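Local coordinates for protein oxidoreductase (Bordetella pertussis, PDB 3Q2K) that probably oxidises a UDP-linked N-acetylglucosaminuronic acid with a nicotinamide cofactor, a step toward the sugar 2,3-diacetamido-2,3-dideoxy-D-mannuronic acid, at residues L158-K163 and N289-W294. Sequence-based numbering, arbitrary orientation.
Sequences LQLVKK and NRIDEW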
# COMPACT_ATOMS: atom_id res chain seq x y z
N LEU C 158 -21.40 -5.73 -35.01
CA LEU C 158 -20.87 -4.80 -34.01
C LEU C 158 -21.17 -3.38 -34.47
O LEU C 158 -21.44 -2.50 -33.65
CB LEU C 158 -19.37 -5.02 -33.79
CG LEU C 158 -18.90 -6.32 -33.12
CD1 LEU C 158 -17.39 -6.51 -33.09
CD2 LEU C 158 -19.49 -6.48 -31.72
N GLN C 159 -21.19 -3.14 -35.78
CA GLN C 159 -21.71 -1.87 -36.28
C GLN C 159 -23.11 -1.54 -35.79
O GLN C 159 -23.39 -0.42 -35.35
CB GLN C 159 -21.67 -1.81 -37.81
CG GLN C 159 -20.34 -1.32 -38.38
CD GLN C 159 -19.87 -0.02 -37.75
OE1 GLN C 159 -20.62 0.96 -37.73
NE2 GLN C 159 -18.66 0.00 -37.21
N LEU C 160 -24.02 -2.50 -35.83
CA LEU C 160 -25.36 -2.24 -35.30
C LEU C 160 -25.34 -1.93 -33.81
O LEU C 160 -26.10 -1.12 -33.29
CB LEU C 160 -26.25 -3.47 -35.49
CG LEU C 160 -26.82 -3.84 -36.86
CD1 LEU C 160 -27.53 -5.18 -36.75
CD2 LEU C 160 -27.80 -2.75 -37.24
N VAL C 161 -24.51 -2.64 -33.05
CA VAL C 161 -24.50 -2.34 -31.63
C VAL C 161 -23.98 -0.91 -31.46
O VAL C 161 -24.52 -0.10 -30.70
CB VAL C 161 -23.61 -3.41 -30.97
CG1 VAL C 161 -23.16 -2.99 -29.59
CG2 VAL C 161 -24.38 -4.72 -30.89
N LYS C 162 -22.93 -0.57 -32.20
CA LYS C 162 -22.26 0.72 -32.08
C LYS C 162 -23.28 1.80 -32.36
O LYS C 162 -23.40 2.80 -31.65
CB LYS C 162 -21.17 0.77 -33.15
CG LYS C 162 -20.40 2.07 -33.32
CD LYS C 162 -19.48 2.29 -32.14
CE LYS C 162 -18.39 3.29 -32.49
NZ LYS C 162 -18.13 3.96 -31.20
N LYS C 163 -24.06 1.59 -33.42
CA LYS C 163 -25.11 2.53 -33.74
C LYS C 163 -26.10 2.70 -32.60
O LYS C 163 -26.48 3.82 -32.25
CB LYS C 163 -25.80 2.14 -35.05
CG LYS C 163 -25.19 2.83 -36.25
CD LYS C 163 -24.76 1.80 -37.28
CE LYS C 163 -24.09 2.48 -38.46
NZ LYS C 163 -23.30 1.52 -39.30
N ASN C 289 -20.13 -12.78 -34.04
CA ASN C 289 -20.58 -12.86 -35.42
C ASN C 289 -22.07 -13.18 -35.48
O ASN C 289 -22.64 -13.30 -36.56
CB ASN C 289 -19.82 -13.97 -36.14
CG ASN C 289 -19.82 -15.25 -35.33
OD1 ASN C 289 -19.06 -15.41 -34.37
ND2 ASN C 289 -20.70 -16.17 -35.69
N ARG C 290 -22.69 -13.32 -34.32
CA ARG C 290 -24.10 -13.66 -34.32
C ARG C 290 -24.84 -13.04 -33.14
O ARG C 290 -24.63 -13.40 -31.98
CB ARG C 290 -24.31 -15.18 -34.25
CG ARG C 290 -25.77 -15.49 -33.97
CD ARG C 290 -26.07 -16.98 -33.92
NE ARG C 290 -25.90 -17.39 -32.53
CZ ARG C 290 -24.92 -18.20 -32.15
NH1 ARG C 290 -24.11 -18.69 -33.08
NH2 ARG C 290 -24.78 -18.52 -30.87
N ILE C 291 -25.75 -12.13 -33.47
CA ILE C 291 -26.46 -11.41 -32.42
C ILE C 291 -27.52 -12.34 -31.87
O ILE C 291 -28.42 -12.73 -32.60
CB ILE C 291 -27.13 -10.18 -33.04
CG1 ILE C 291 -26.08 -9.13 -33.42
CG2 ILE C 291 -28.18 -9.55 -32.13
CD1 ILE C 291 -26.72 -7.94 -34.08
N ASP C 292 -27.47 -12.63 -30.57
CA ASP C 292 -28.45 -13.51 -29.93
C ASP C 292 -29.59 -12.83 -29.18
O ASP C 292 -30.72 -13.30 -29.22
CB ASP C 292 -27.79 -14.51 -28.98
CG ASP C 292 -26.96 -15.52 -29.71
OD1 ASP C 292 -27.39 -16.02 -30.77
OD2 ASP C 292 -25.85 -15.78 -29.20
N GLU C 293 -29.29 -11.77 -28.44
CA GLU C 293 -30.34 -11.13 -27.66
C GLU C 293 -30.33 -9.67 -28.09
O GLU C 293 -29.31 -9.07 -28.47
CB GLU C 293 -30.15 -11.31 -26.15
CG GLU C 293 -31.42 -11.65 -25.37
CD GLU C 293 -31.75 -13.13 -25.29
OE1 GLU C 293 -30.84 -13.97 -25.47
OE2 GLU C 293 -32.92 -13.47 -25.01
N TRP C 294 -31.51 -9.08 -28.15
CA TRP C 294 -31.54 -7.73 -28.69
C TRP C 294 -32.92 -7.19 -28.32
O TRP C 294 -33.91 -7.54 -28.95
CB TRP C 294 -31.20 -7.74 -30.18
CG TRP C 294 -31.37 -6.42 -30.90
CD1 TRP C 294 -32.55 -5.79 -31.20
CD2 TRP C 294 -30.34 -5.55 -31.38
NE1 TRP C 294 -32.32 -4.60 -31.84
CE2 TRP C 294 -30.96 -4.42 -31.95
CE3 TRP C 294 -28.94 -5.61 -31.35
CZ2 TRP C 294 -30.24 -3.37 -32.51
CZ3 TRP C 294 -28.23 -4.56 -31.89
CH2 TRP C 294 -28.87 -3.45 -32.47
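With CG anti to the backbone N (chi1 172°), Trp294 holds its indole out from strand 290-294 toward helix 158-163, while CG of Leu160 and CG1 of Ile291 lie anti to their carbonyl carbons and the two side chains meet between the backbones. The Leu160 and Ile291 side chains cross at about a right angle and touch methyl to methyl, CD1 to CD1 at 3.9 Å. The benzo edge of Trp294 leads: CH2 lies 3.7 Å from Leu160 O, which sits in the ring plane, and 4.0 Å from Leu160 CB. Beside it, CZ3 meets Val161 CG2 at 4.0 Å, this methyl also coming to the ring edge. The indole thus abuts the helix with its benzo edge, and no hydrogen bond joins the two segments. At the other side of the ring system, NE1 is tied to Asp303 OD1, which should help fix the rotation of the indole. Ile306 of helix 306-315 packs on both Ile291 and Trp294. This is helix-on-sheet packing: helix 156-166 covers one face of the large mixed sheet of the GFO/IDH/MocA C-terminal alpha/beta domain, over strand 290-296, outermost within the chain, and adjacent strand 279-284, where Val161 meets Val281 and Val283.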